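Local coordinates for putative methyl-accepting chemotaxis signal transduction protein (Campylobacter jejuni subsp. jejuni serotype O:2, PDB 4XMQ), which probably senses small-molecule signals through its extracytoplasmic Cache-type sensor region and passes them on to the chemotaxis machinery, at residues K45-L50 against G66-Y71. Residues are numbered along the deposited sequence; the frame is centred on the assembly and turned at random.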
# COMPACT_ATOMS: atom_id res chain seq x y z
N LYS B 45 -18.83 0.80 9.18
CA LYS B 45 -19.14 1.71 10.29
C LYS B 45 -19.95 2.91 9.78
O LYS B 45 -20.87 3.38 10.46
CB LYS B 45 -17.84 2.15 10.97
CG LYS B 45 -17.96 2.95 12.27
CD LYS B 45 -16.60 3.17 12.93
CE LYS B 45 -16.78 3.93 14.25
NZ LYS B 45 -15.47 4.18 14.90
N ASP B 46 -19.61 3.43 8.60
CA ASP B 46 -20.36 4.52 8.03
C ASP B 46 -21.77 4.17 7.65
O ASP B 46 -22.69 4.99 7.82
CB ASP B 46 -19.58 5.23 6.88
CG ASP B 46 -18.70 6.35 7.38
OD1 ASP B 46 -19.09 7.05 8.36
OD2 ASP B 46 -17.64 6.65 6.73
N ILE B 47 -21.95 2.99 7.05
CA ILE B 47 -23.29 2.50 6.72
C ILE B 47 -24.13 2.33 8.00
O ILE B 47 -25.28 2.76 8.06
CB ILE B 47 -23.24 1.22 5.87
CG1 ILE B 47 -22.58 1.52 4.53
CG2 ILE B 47 -24.64 0.68 5.62
CD1 ILE B 47 -22.14 0.29 3.75
N ALA B 48 -23.54 1.70 9.00
CA ALA B 48 -24.26 1.41 10.23
C ALA B 48 -24.53 2.68 11.04
O ALA B 48 -25.39 2.68 11.90
CB ALA B 48 -23.49 0.44 11.07
N ASN B 49 -23.83 3.76 10.74
CA ASN B 49 -24.03 5.04 11.39
C ASN B 49 -25.25 5.78 10.83
O ASN B 49 -25.72 6.78 11.41
CB ASN B 49 -22.77 5.92 11.26
CG ASN B 49 -22.87 7.20 12.05
OD1 ASN B 49 -22.72 8.29 11.51
ND2 ASN B 49 -23.11 7.07 13.35
N LEU B 50 -25.78 5.35 9.68
CA LEU B 50 -27.02 5.87 9.18
C LEU B 50 -28.15 5.56 10.17
O LEU B 50 -28.14 4.51 10.82
CB LEU B 50 -27.36 5.25 7.83
CG LEU B 50 -26.52 5.72 6.67
CD1 LEU B 50 -26.77 4.81 5.47
CD2 LEU B 50 -26.76 7.18 6.32
N GLY B 66 -26.38 4.07 -1.16
CA GLY B 66 -25.76 4.18 -2.47
C GLY B 66 -24.60 5.16 -2.57
O GLY B 66 -23.54 4.82 -3.04
N PRO B 67 -24.83 6.44 -2.17
CA PRO B 67 -23.77 7.43 -2.24
C PRO B 67 -22.51 7.03 -1.47
O PRO B 67 -21.38 7.28 -1.91
CB PRO B 67 -24.42 8.72 -1.72
CG PRO B 67 -25.85 8.51 -1.95
CD PRO B 67 -26.10 7.03 -1.72
N ILE B 68 -22.70 6.44 -0.30
CA ILE B 68 -21.58 6.01 0.52
C ILE B 68 -20.75 4.92 -0.17
O ILE B 68 -19.52 5.01 -0.21
CB ILE B 68 -22.02 5.49 1.91
CG1 ILE B 68 -22.97 6.51 2.52
CG2 ILE B 68 -20.81 5.21 2.74
CD1 ILE B 68 -23.50 6.16 3.92
N LEU B 69 -21.42 3.97 -0.82
CA LEU B 69 -20.73 2.91 -1.57
C LEU B 69 -19.87 3.55 -2.71
O LEU B 69 -18.73 3.15 -2.92
CB LEU B 69 -21.71 1.92 -2.16
CG LEU B 69 -22.69 1.20 -1.23
CD1 LEU B 69 -23.47 0.13 -1.99
CD2 LEU B 69 -22.00 0.52 -0.03
N LYS B 70 -20.46 4.53 -3.42
CA LYS B 70 -19.80 5.13 -4.52
C LYS B 70 -18.61 5.99 -4.10
O LYS B 70 -17.52 5.90 -4.67
CB LYS B 70 -20.80 5.98 -5.31
CG LYS B 70 -20.26 6.52 -6.63
CD LYS B 70 -21.38 7.13 -7.45
CE LYS B 70 -20.97 7.26 -8.91
NZ LYS B 70 -22.05 7.92 -9.70
N TYR B 71 -18.79 6.84 -3.06
CA TYR B 71 -17.66 7.62 -2.55
C TYR B 71 -16.50 6.70 -2.11
O TYR B 71 -15.35 6.94 -2.40
CB TYR B 71 -18.13 8.53 -1.39
CG TYR B 71 -19.04 9.66 -1.82
CD1 TYR B 71 -18.78 10.37 -2.96
CD2 TYR B 71 -20.19 9.97 -1.10
CE1 TYR B 71 -19.63 11.42 -3.38
CE2 TYR B 71 -21.02 11.02 -1.48
CZ TYR B 71 -20.74 11.73 -2.61
OH TYR B 71 -21.55 12.80 -2.96
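The carboxylate of D46 lies farther from I68 than does D46 CB, which meets I68 CG2 at 4.3 Å. OD2 of D46 is hydrogen-bonded to the Y72 hydroxyl and to ND1 of H74 in the second subunit, two bonds that hold the group in place at the subunit interface. Between the two segments the meeting is otherwise apolar, without a hydrogen bond. I68 has the largest share of it, by splitting its branches. Its chi1 of -50° sets CG1 beside the backbone N and leaves CG2 anti to it, so that the two branches point at different partners. CG2 faces D46 and I47, with I47 CG1 at 4.5 Å. The other branch, fully extended, brings I68 CD1 within 4.2 Å of D46 O and tip to tip onto L50, whose CD1 lies 3.9 Å from it. Beside this pair, I47 and L69 cross at about a right angle, CD1 of I47 meeting CD2 of L69 at 3.8 Å. The contact thus joins the end of long helix 9-48 to helix 58-76, where segment 66-71 lies within the sequence range of the first PDC sensor domain. L157 of strand 152-162 touches both I47 and L69, K149 NZ bonds the carbonyls of A48 and L50, and Y71 of the second subunit packs on D46 and I68, bringing this helix pair into the dimer interface.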